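Local structure of lysyl oxidase (Pichia pastoris, 1W7C) at the interface of chains A and B. The protein catalyses the oxidative deamination of lysine side chains, and probably of other primary amines, to aldehydes, using copper and a topaquinone cofactor. Sequence-based numbering; all coordinates share one arbitrary frame. Chains: chain A/B, Lysyl oxidase.

The interface of chains A and B. Residues chain A 278, 280-282; chain B 292, 691, 711.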
loop_
_atom_site.group_PDB
_atom_site.type_symbol
_atom_site.label_atom_id
_atom_site.label_comp_id
_atom_site.label_asym_id
_atom_site.label_seq_id
_atom_site.Cartn_x
_atom_site.Cartn_y
_atom_site.Cartn_z
ATOM N N ASP A 278 -15.058 3.318 -23.909
ATOM C CA ASP A 278 -13.653 2.965 -24.129
ATOM C C ASP A 278 -13.188 3.387 -25.532
ATOM O O ASP A 278 -12.040 3.135 -25.894
ATOM C CB ASP A 278 -13.403 1.471 -23.895
ATOM C CG ASP A 278 -12.068 1.165 -23.278
ATOM O OD1 ASP A 278 -11.332 2.097 -22.807
ATOM O OD2 ASP A 278 -11.694 -0.034 -23.191
ATOM N N ARG A 280 -13.116 6.489 -26.042
ATOM C CA ARG A 280 -12.510 7.753 -25.639
ATOM C C ARG A 280 -11.171 7.415 -25.001
ATOM O O ARG A 280 -11.050 6.470 -24.227
ATOM C CB ARG A 280 -13.393 8.497 -24.625
ATOM C CG ARG A 280 -14.781 8.847 -25.124
ATOM C CD ARG A 280 -15.689 9.496 -24.076
ATOM N NE ARG A 280 -16.996 9.762 -24.688
ATOM C CZ ARG A 280 -17.909 10.592 -24.218
ATOM N NH1 ARG A 280 -17.669 11.313 -23.137
ATOM N NH2 ARG A 280 -19.050 10.765 -24.892
ATOM N N LYS A 281 -10.169 8.238 -25.279
ATOM C CA LYS A 281 -8.829 8.083 -24.694
ATOM C C LYS A 281 -8.872 8.259 -23.203
ATOM O O LYS A 281 -9.509 9.178 -22.713
ATOM C CB LYS A 281 -7.908 9.195 -25.210
ATOM C CG LYS A 281 -7.408 9.087 -26.616
ATOM C CD LYS A 281 -6.419 10.256 -26.918
ATOM C CE LYS A 281 -6.789 11.042 -28.146
ATOM N NZ LYS A 281 -5.974 12.293 -28.401
ATOM N N SER A 282 -8.123 7.444 -22.472
ATOM C CA SER A 282 -8.091 7.597 -21.044
ATOM C C SER A 282 -7.293 8.842 -20.609
ATOM O O SER A 282 -6.594 9.468 -21.410
ATOM C CB SER A 282 -7.524 6.309 -20.423
ATOM O OG SER A 282 -6.169 6.025 -20.801
ATOM N N ARG B 292 -15.221 9.356 -19.158
ATOM C CA ARG B 292 -15.414 7.944 -19.544
ATOM C C ARG B 292 -16.251 7.076 -18.591
ATOM O O ARG B 292 -16.321 5.857 -18.768
ATOM C CB ARG B 292 -14.048 7.267 -19.804
ATOM C CG ARG B 292 -13.135 8.082 -20.709
ATOM C CD ARG B 292 -12.014 7.357 -21.356
ATOM N NE ARG B 292 -11.387 6.429 -20.408
ATOM C CZ ARG B 292 -11.003 5.191 -20.696
ATOM N NH1 ARG B 292 -11.008 4.748 -21.956
ATOM N NH2 ARG B 292 -10.611 4.399 -19.693
ATOM N N GLN B 691 -7.411 0.446 -23.983
ATOM C CA GLN B 691 -6.354 1.298 -23.445
ATOM C C GLN B 691 -5.083 0.456 -23.268
ATOM O O GLN B 691 -4.627 0.183 -22.153
ATOM C CB GLN B 691 -6.804 1.935 -22.116
ATOM C CG GLN B 691 -8.078 2.757 -22.267
ATOM C CD GLN B 691 -7.946 3.873 -23.286
ATOM O OE1 GLN B 691 -7.148 4.795 -23.119
ATOM N NE2 GLN B 691 -8.716 3.777 -24.374
ATOM N N ASN B 711 -6.902 4.528 -30.313
ATOM C CA ASN B 711 -6.440 5.676 -29.568
ATOM C C ASN B 711 -5.364 6.439 -30.335
ATOM O O ASN B 711 -4.274 5.922 -30.561
ATOM C CB ASN B 711 -5.908 5.236 -28.225
ATOM C CG ASN B 711 -6.986 4.602 -27.361
ATOM O OD1 ASN B 711 -7.764 5.302 -26.721
ATOM N ND2 ASN B 711 -7.003 3.270 -27.295
HETATM O O HOH W 1 -10.427 1.444 -20.146
HETATM O O HOH W 2 -10.289 5.038 -27.419
#
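The terminal nitrogen NH1 of B:Arg292 donates two hydrogen bonds to chain A. The first is also a salt bridge: NH1 lies 2.8 Å from the carboxylate oxygen OD1 of A:Asp278, approached nearly along the C-O axis, with the carboxylate and guanidinium planes 57° apart. The second runs 2.9 Å from NH1 to the backbone O of A:Arg280, and both acceptors are tilted out of the guanidinium plane. A bend at chi3 (-42°) turns the B:Arg292 head away from the line of its aliphatic stem, whose CD packs 3.7 Å from CB of A:Arg280. CB of A:Ser282 sits over the centre of one guanidinium face, 3.6 Å above it. The other terminal nitrogen, NH2, reaches OD1 of A:Asp278 through a water, adding an indirect link to the direct one. A lysine in place of B:Arg292 would probably be unable to serve A:Asp278, the A:Arg280 carbonyl and this water together, and would take away the flat surface beneath A:Ser282.

Beside this group, OE1 of B:Gln691 accepts from both the backbone N and the hydroxyl OG of A:Ser282, the latter at 2.8 Å. Both donors come from the same face of the amide, the backbone N well above the carbonyl plane. The serine chi1 of 63° places OG between its backbone N and carbonyl carbon, on a side where it can share that acceptor. Within chain B, NE2 of B:Gln691 donates to OD1 of B:Asn711 at 3.0 Å, which should restrain the amide's rotation and keep OE1 towards chain A. The same B:Asn711 oxygen lies 3.6 Å from CA of A:Lys281 and is joined by a second water to the backbone O of A:Asp278.

This patch, repeated with the chains exchanged by the two-fold symmetry of the interface, fastens the A:Asp278 to A:Ser282 segment to the partner subunit. Its centre lies about 33 Å from A:Asp358, the predicted catalytic base of chain A, and a structural part in the dimer typical of copper amine oxidases is the more likely role.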